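Local coordinates for putative rhamnosidase (Streptomyces avermitilis, PDB 3W5M), which hydrolyses terminal non-reducing alpha-L-rhamnose residues from alpha-L-rhamnosides such as citrus flavonoids and gum arabic, at residues D757-D769 / L788-Y800. Numbering follows the deposited sequence.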
ATOM      1  N   ASP A 757     -19.031   3.696  23.622  1.00 35.26           N
ATOM      2  CA  ASP A 757     -20.378   3.143  23.377  1.00 34.37           C
ATOM      3  C   ASP A 757     -21.256   4.069  22.515  1.00 32.40           C
ATOM      4  O   ASP A 757     -22.037   3.590  21.709  1.00 34.59           O
ATOM      5  CB  ASP A 757     -21.108   2.731  24.672  1.00 35.52           C
ATOM      6  CG  ASP A 757     -21.203   3.866  25.696  1.00 36.58           C
ATOM      7  OD1 ASP A 757     -20.289   4.713  25.775  1.00 36.82           O
ATOM      8  OD2 ASP A 757     -22.198   3.888  26.455  1.00 37.89           O
ATOM      9  N   VAL A 758     -21.102   5.378  22.664  1.00 32.64           N
ATOM     10  CA  VAL A 758     -21.741   6.358  21.771  1.00 33.36           C
ATOM     11  C   VAL A 758     -21.231   6.134  20.333  1.00 33.82           C
ATOM     12  O   VAL A 758     -22.012   6.051  19.381  1.00 31.75           O
ATOM     13  CB  VAL A 758     -21.444   7.808  22.215  1.00 36.98           C
ATOM     14  CG1 VAL A 758     -21.994   8.833  21.227  1.00 37.77           C
ATOM     15  CG2 VAL A 758     -22.013   8.069  23.604  1.00 38.26           C
ATOM     16  N   ILE A 759     -19.920   6.018  20.202  1.00 30.38           N
ATOM     17  CA  ILE A 759     -19.294   5.756  18.898  1.00 29.98           C
ATOM     18  C   ILE A 759     -19.781   4.457  18.279  1.00 27.01           C
ATOM     19  O   ILE A 759     -20.187   4.430  17.105  1.00 27.19           O
ATOM     20  CB  ILE A 759     -17.758   5.674  18.989  1.00 29.94           C
ATOM     21  CG1 ILE A 759     -17.116   7.005  19.430  1.00 31.21           C
ATOM     22  CG2 ILE A 759     -17.172   5.120  17.681  1.00 28.28           C
ATOM     23  CD1 ILE A 759     -17.482   8.233  18.626  1.00 31.18           C
ATOM     24  N   ALA A 760     -19.721   3.378  19.047  1.00 27.06           N
ATOM     25  CA  ALA A 760     -20.059   2.068  18.543  1.00 26.69           C
ATOM     26  C   ALA A 760     -21.520   1.965  18.155  1.00 29.00           C
ATOM     27  O   ALA A 760     -21.849   1.385  17.123  1.00 24.92           O
ATOM     28  CB  ALA A 760     -19.697   0.990  19.551  1.00 27.20           C
ATOM     29  N   THR A 761     -22.411   2.529  18.979  1.00 26.45           N
ATOM     30  CA  THR A 761     -23.819   2.465  18.639  1.00 25.45           C
ATOM     31  C   THR A 761     -24.115   3.374  17.416  1.00 23.02           C
ATOM     32  O   THR A 761     -24.907   2.991  16.575  1.00 26.78           O
ATOM     33  CB  THR A 761     -24.731   2.773  19.855  1.00 25.82           C
ATOM     34  OG1 THR A 761     -24.366   1.916  20.950  1.00 27.95           O
ATOM     35  CG2 THR A 761     -26.166   2.454  19.492  1.00 25.47           C
ATOM     36  N   ALA A 762     -23.439   4.521  17.290  1.00 23.81           N
ATOM     37  CA  ALA A 762     -23.619   5.411  16.138  1.00 23.00           C
ATOM     38  C   ALA A 762     -23.211   4.701  14.833  1.00 23.86           C
ATOM     39  O   ALA A 762     -23.949   4.704  13.828  1.00 23.60           O
ATOM     40  CB  ALA A 762     -22.833   6.694  16.327  1.00 23.12           C
ATOM     41  N   TYR A 763     -22.071   4.022  14.875  1.00 24.75           N
ATOM     42  CA  TYR A 763     -21.612   3.279  13.689  1.00 24.91           C
ATOM     43  C   TYR A 763     -22.501   2.093  13.288  1.00 23.55           C
ATOM     44  O   TYR A 763     -22.703   1.836  12.087  1.00 24.15           O
ATOM     45  CB  TYR A 763     -20.118   2.909  13.802  1.00 24.03           C
ATOM     46  CG  TYR A 763     -19.269   3.826  12.952  1.00 24.89           C
ATOM     47  CD1 TYR A 763     -19.198   3.625  11.570  1.00 25.51           C
ATOM     48  CD2 TYR A 763     -18.560   4.903  13.497  1.00 23.86           C
ATOM     49  CE1 TYR A 763     -18.465   4.463  10.758  1.00 24.94           C
ATOM     50  CE2 TYR A 763     -17.809   5.751  12.683  1.00 23.75           C
ATOM     51  CZ  TYR A 763     -17.743   5.506  11.307  1.00 25.14           C
ATOM     52  OH  TYR A 763     -17.019   6.319  10.437  1.00 26.21           O
ATOM     53  N   PHE A 764     -23.075   1.410  14.282  1.00 23.95           N
ATOM     54  CA  PHE A 764     -24.023   0.329  14.062  1.00 23.82           C
ATOM     55  C   PHE A 764     -25.250   0.831  13.274  1.00 24.44           C
ATOM     56  O   PHE A 764     -25.628   0.253  12.245  1.00 23.24           O
ATOM     57  CB  PHE A 764     -24.392  -0.291  15.439  1.00 24.71           C
ATOM     58  CG  PHE A 764     -25.392  -1.436  15.406  1.00 25.31           C
ATOM     59  CD1 PHE A 764     -25.583  -2.243  14.282  1.00 27.01           C
ATOM     60  CD2 PHE A 764     -26.124  -1.740  16.551  1.00 27.38           C
ATOM     61  CE1 PHE A 764     -26.483  -3.292  14.297  1.00 26.92           C
ATOM     62  CE2 PHE A 764     -27.022  -2.805  16.567  1.00 27.11           C
ATOM     63  CZ  PHE A 764     -27.205  -3.585  15.441  1.00 28.72           C
ATOM     64  N   ALA A 765     -25.865   1.909  13.766  1.00 25.83           N
ATOM     65  CA  ALA A 765     -26.981   2.565  13.084  1.00 24.76           C
ATOM     66  C   ALA A 765     -26.620   2.982  11.674  1.00 24.63           C
ATOM     67  O   ALA A 765     -27.394   2.734  10.747  1.00 25.03           O
ATOM     68  CB  ALA A 765     -27.443   3.792  13.864  1.00 26.25           C
ATOM     69  N   HIS A 766     -25.461   3.628  11.520  1.00 21.75           N
ATOM     70  CA  HIS A 766     -25.037   4.141  10.218  1.00 23.71           C
ATOM     71  C   HIS A 766     -24.866   2.999   9.205  1.00 23.88           C
ATOM     72  O   HIS A 766     -25.232   3.148   8.018  1.00 22.35           O
ATOM     73  CB  HIS A 766     -23.719   4.914  10.338  1.00 23.94           C
ATOM     74  CG  HIS A 766     -23.310   5.625   9.080  1.00 25.65           C
ATOM     75  ND1 HIS A 766     -24.095   6.577   8.467  1.00 26.50           N
ATOM     76  CD2 HIS A 766     -22.181   5.531   8.334  1.00 26.61           C
ATOM     77  CE1 HIS A 766     -23.470   7.045   7.401  1.00 30.35           C
ATOM     78  NE2 HIS A 766     -22.308   6.423   7.293  1.00 27.48           N
ATOM     79  N   SER A 767     -24.279   1.893   9.667  1.00 23.72           N
ATOM     80  CA  SER A 767     -24.171   0.700   8.827  1.00 26.24           C
ATOM     81  C   SER A 767     -25.546   0.149   8.405  1.00 24.89           C
ATOM     82  O   SER A 767     -25.724  -0.245   7.254  1.00 22.22           O
ATOM     83  CB  SER A 767     -23.326  -0.377   9.490  1.00 26.35           C
ATOM     84  OG  SER A 767     -21.976  -0.002   9.401  1.00 29.53           O
ATOM     85  N   ALA A 768     -26.514   0.136   9.324  1.00 23.24           N
ATOM     86  CA  ALA A 768     -27.880  -0.267   8.977  1.00 23.56           C
ATOM     87  C   ALA A 768     -28.508   0.669   7.935  1.00 23.08           C
ATOM     88  O   ALA A 768     -29.209   0.213   7.021  1.00 24.05           O
ATOM     89  CB  ALA A 768     -28.759  -0.331  10.234  1.00 22.43           C
ATOM     90  N   ASP A 769     -28.258   1.968   8.092  1.00 24.14           N
ATOM     91  CA  ASP A 769     -28.744   3.026   7.199  1.00 24.10           C
ATOM     92  C   ASP A 769     -28.165   2.793   5.805  1.00 23.28           C
ATOM     93  O   ASP A 769     -28.888   2.782   4.801  1.00 22.49           O
ATOM     94  CB  ASP A 769     -28.289   4.384   7.741  1.00 26.26           C
ATOM     95  CG  ASP A 769     -28.760   5.572   6.911  1.00 27.55           C
ATOM     96  OD1 ASP A 769     -29.416   5.425   5.855  1.00 30.52           O
ATOM     97  OD2 ASP A 769     -28.470   6.707   7.330  1.00 30.03           O
ATOM     98  N   LEU A 788     -34.397  -1.873  10.974  1.00 31.02           N
ATOM     99  CA  LEU A 788     -33.241  -1.987  11.878  1.00 29.10           C
ATOM    100  C   LEU A 788     -32.667  -0.635  12.220  1.00 27.00           C
ATOM    101  O   LEU A 788     -32.410  -0.374  13.387  1.00 27.33           O
ATOM    102  CB  LEU A 788     -32.146  -2.880  11.285  1.00 29.11           C
ATOM    103  CG  LEU A 788     -30.873  -2.978  12.138  1.00 30.96           C
ATOM    104  CD1 LEU A 788     -31.141  -3.572  13.522  1.00 30.14           C
ATOM    105  CD2 LEU A 788     -29.817  -3.801  11.411  1.00 31.47           C
ATOM    106  N   PHE A 789     -32.432   0.206  11.203  1.00 26.15           N
ATOM    107  CA  PHE A 789     -31.944   1.576  11.382  1.00 27.59           C
ATOM    108  C   PHE A 789     -32.839   2.388  12.309  1.00 29.28           C
ATOM    109  O   PHE A 789     -32.340   2.991  13.267  1.00 27.17           O
ATOM    110  CB  PHE A 789     -31.787   2.311  10.042  1.00 28.22           C
ATOM    111  CG  PHE A 789     -31.401   3.760  10.180  1.00 29.32           C
ATOM    112  CD1 PHE A 789     -30.302   4.139  10.948  1.00 29.27           C
ATOM    113  CD2 PHE A 789     -32.129   4.748   9.531  1.00 31.58           C
ATOM    114  CE1 PHE A 789     -29.937   5.473  11.061  1.00 29.86           C
ATOM    115  CE2 PHE A 789     -31.772   6.088   9.638  1.00 34.90           C
ATOM    116  CZ  PHE A 789     -30.676   6.457  10.416  1.00 33.55           C
ATOM    117  N   THR A 790     -34.144   2.387  12.019  1.00 28.55           N
ATOM    118  CA  THR A 790     -35.168   3.045  12.880  1.00 29.78           C
ATOM    119  C   THR A 790     -35.027   2.628  14.359  1.00 30.48           C
ATOM    120  O   THR A 790     -35.053   3.470  15.261  1.00 29.96           O
ATOM    121  CB  THR A 790     -36.589   2.672  12.411  1.00 30.65           C
ATOM    122  OG1 THR A 790     -36.738   3.036  11.036  1.00 33.50           O
ATOM    123  CG2 THR A 790     -37.652   3.417  13.236  1.00 30.52           C
ATOM    124  N   ARG A 791     -34.881   1.325  14.592  1.00 31.07           N
ATOM    125  CA  ARG A 791     -34.802   0.803  15.964  1.00 31.98           C
ATOM    126  C   ARG A 791     -33.514   1.174  16.687  1.00 31.21           C
ATOM    127  O   ARG A 791     -33.545   1.496  17.874  1.00 27.87           O
ATOM    128  CB  ARG A 791     -35.069  -0.686  16.008  1.00 32.65           C
ATOM    129  CG  ARG A 791     -36.514  -1.010  15.696  1.00 39.37           C
ATOM    130  CD  ARG A 791     -36.811  -2.479  15.896  1.00 41.25           C
ATOM    131  NE  ARG A 791     -36.232  -3.294  14.840  1.00 47.49           N
ATOM    132  CZ  ARG A 791     -35.195  -4.111  15.002  1.00 49.85           C
ATOM    133  NH1 ARG A 791     -34.597  -4.219  16.183  1.00 51.04           N
ATOM    134  NH2 ARG A 791     -34.749  -4.817  13.975  1.00 49.20           N
ATOM    135  N   ILE A 792     -32.388   1.187  15.968  1.00 27.85           N
ATOM    136  CA  ILE A 792     -31.136   1.632  16.556  1.00 26.25           C
ATOM    137  C   ILE A 792     -31.119   3.114  16.841  1.00 27.22           C
ATOM    138  O   ILE A 792     -30.627   3.536  17.898  1.00 27.30           O
ATOM    139  CB  ILE A 792     -29.912   1.304  15.680  1.00 24.03           C
ATOM    140  CG1 ILE A 792     -29.864  -0.187  15.383  1.00 25.51           C
ATOM    141  CG2 ILE A 792     -28.632   1.681  16.440  1.00 22.35           C
ATOM    142  CD1 ILE A 792     -28.871  -0.535  14.276  1.00 26.75           C
ATOM    143  N   ARG A 793     -31.616   3.915  15.893  1.00 26.44           N
ATOM    144  CA  ARG A 793     -31.684   5.353  16.103  1.00 28.46           C
ATOM    145  C   ARG A 793     -32.512   5.674  17.360  1.00 29.82           C
ATOM    146  O   ARG A 793     -32.158   6.581  18.095  1.00 31.40           O
ATOM    147  CB  ARG A 793     -32.256   6.091  14.894  1.00 28.51           C
ATOM    148  CG  ARG A 793     -32.358   7.589  15.101  1.00 31.05           C
ATOM    149  CD  ARG A 793     -32.478   8.378  13.822  1.00 35.80           C
ATOM    150  NE  ARG A 793     -33.529   7.874  12.953  1.00 42.46           N
ATOM    151  CZ  ARG A 793     -33.680   8.237  11.680  1.00 47.77           C
ATOM    152  NH1 ARG A 793     -32.833   9.118  11.114  1.00 45.12           N
ATOM    153  NH2 ARG A 793     -34.677   7.713  10.969  1.00 46.08           N
ATOM    154  N   LYS A 794     -33.598   4.943  17.576  1.00 30.01           N
ATOM    155  CA  LYS A 794     -34.449   5.211  18.751  1.00 34.97           C
ATOM    156  C   LYS A 794     -33.725   4.845  20.049  1.00 34.83           C
ATOM    157  O   LYS A 794     -33.700   5.630  20.995  1.00 35.42           O
ATOM    158  CB  LYS A 794     -35.783   4.482  18.700  1.00 36.40           C
ATOM    159  CG  LYS A 794     -36.810   5.217  19.544  1.00 44.60           C
ATOM    160  CD  LYS A 794     -37.739   4.306  20.326  1.00 51.90           C
ATOM    161  CE  LYS A 794     -38.685   5.152  21.182  1.00 56.62           C
ATOM    162  NZ  LYS A 794     -39.737   4.348  21.871  1.00 61.21           N
ATOM    163  N   ALA A 795     -33.131   3.656  20.068  1.00 32.76           N
ATOM    164  CA  ALA A 795     -32.321   3.214  21.193  1.00 31.09           C
ATOM    165  C   ALA A 795     -31.163   4.187  21.402  1.00 31.94           C
ATOM    166  O   ALA A 795     -30.883   4.586  22.545  1.00 32.23           O
ATOM    167  CB  ALA A 795     -31.839   1.781  20.984  1.00 31.30           C
ATOM    168  N   PHE A 796     -30.531   4.632  20.312  1.00 27.88           N
ATOM    169  CA  PHE A 796     -29.457   5.601  20.426  1.00 28.34           C
ATOM    170  C   PHE A 796     -29.895   6.920  21.075  1.00 29.76           C
ATOM    171  O   PHE A 796     -29.190   7.452  21.952  1.00 29.31           O
ATOM    172  CB  PHE A 796     -28.825   5.900  19.055  1.00 28.24           C
ATOM    173  CG  PHE A 796     -27.643   6.805  19.128  1.00 28.87           C
ATOM    174  CD1 PHE A 796     -27.808   8.181  19.219  1.00 28.39           C
ATOM    175  CD2 PHE A 796     -26.336   6.274  19.110  1.00 28.17           C
ATOM    176  CE1 PHE A 796     -26.714   9.022  19.306  1.00 29.88           C
ATOM    177  CE2 PHE A 796     -25.246   7.114  19.193  1.00 28.55           C
ATOM    178  CZ  PHE A 796     -25.428   8.482  19.286  1.00 29.60           C
ATOM    179  N   GLN A 797     -31.027   7.464  20.628  1.00 28.99           N
ATOM    180  CA  GLN A 797     -31.448   8.797  21.083  1.00 30.59           C
ATOM    181  C   GLN A 797     -31.817   8.739  22.551  1.00 31.80           C
ATOM    182  O   GLN A 797     -31.477   9.633  23.321  1.00 32.95           O
ATOM    183  CB  GLN A 797     -32.639   9.309  20.286  1.00 32.22           C
ATOM    184  CG  GLN A 797     -32.252   9.896  18.942  1.00 32.94           C
ATOM    185  CD  GLN A 797     -33.402   9.867  17.960  1.00 35.02           C
ATOM    186  OE1 GLN A 797     -34.449   9.281  18.235  1.00 36.34           O
ATOM    187  NE2 GLN A 797     -33.213  10.496  16.806  1.00 33.15           N
ATOM    188  N   THR A 798     -32.477   7.657  22.925  1.00 29.59           N
ATOM    189  CA  THR A 798     -32.860   7.448  24.318  1.00 34.71           C
ATOM    190  C   THR A 798     -31.653   7.364  25.256  1.00 35.37           C
ATOM    191  O   THR A 798     -31.688   7.905  26.372  1.00 32.25           O
ATOM    192  CB  THR A 798     -33.758   6.209  24.457  1.00 34.88           C
ATOM    193  OG1 THR A 798     -34.951   6.432  23.696  1.00 36.05           O
ATOM    194  CG2 THR A 798     -34.140   5.959  25.915  1.00 36.22           C
ATOM    195  N   ALA A 799     -30.582   6.720  24.787  1.00 32.11           N
ATOM    196  CA  ALA A 799     -29.429   6.439  25.634  1.00 31.36           C
ATOM    197  C   ALA A 799     -28.489   7.617  25.755  1.00 33.06           C
ATOM    198  O   ALA A 799     -27.943   7.851  26.835  1.00 35.54           O
ATOM    199  CB  ALA A 799     -28.684   5.187  25.145  1.00 31.68           C
ATOM    200  N   TYR A 800     -28.312   8.378  24.675  1.00 29.12           N
ATOM    201  CA  TYR A 800     -27.229   9.346  24.615  1.00 31.47           C
ATOM    202  C   TYR A 800     -27.587  10.796  24.313  1.00 30.00           C
ATOM    203  O   TYR A 800     -26.718  11.676  24.434  1.00 30.48           O
ATOM    204  CB  TYR A 800     -26.125   8.860  23.635  1.00 30.89           C
ATOM    205  CG  TYR A 800     -25.810   7.375  23.685  1.00 34.05           C
ATOM    206  CD1 TYR A 800     -25.225   6.787  24.817  1.00 35.92           C
ATOM    207  CD2 TYR A 800     -26.076   6.552  22.580  1.00 34.90           C
ATOM    208  CE1 TYR A 800     -24.932   5.426  24.839  1.00 38.01           C
ATOM    209  CE2 TYR A 800     -25.801   5.197  22.596  1.00 33.52           C
ATOM    210  CZ  TYR A 800     -25.221   4.635  23.712  1.00 36.36           C
ATOM    211  OH  TYR A 800     -24.956   3.283  23.702  1.00 38.36           O
TER
HETATM  212  O   HOH W   1     -24.239   2.531  26.210  1.00 44.83           O
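I792 of helix 788-800 is a knob among T761, F764, A765 and A768 of helix 757-769. Its CD1 stands over the centre of the F764 ring in a CH-pi contact, 3.4 Å from the centroid, while its CG2, anti to the backbone N, packs 3.5 Å from A765 CB. Near the C-terminal end of 757-769, D769 CB sits over one face of the F789 ring, 3.8 Å from its centroid, and the carboxylate stacks nearly flat along the ring, planes 22° apart. Trimming F789 to an alanine would probably open a gap beside A765 and D769 and leave the R793 guanidinium without CE2 over its face. F796 enters edge-on, its rim against V758 O and T761 CG2. Beyond it, V758 CG2 lies over one face of Y800, whose OH is 3.1 Å from T761 OG1; a water joins that phenol to D757 OD2. K808 and R773 form salt bridges with D757 and D769, R739 N bonds to T761 OG1, and helix 713-732 lies against F764. A762 lies about 12 Å from rhamnose-binding W695, side chain to side chain. The axes, 8.4 Å apart at 159°, make this a nearly antiparallel helical pair, as in the (alpha/alpha)6-barrel.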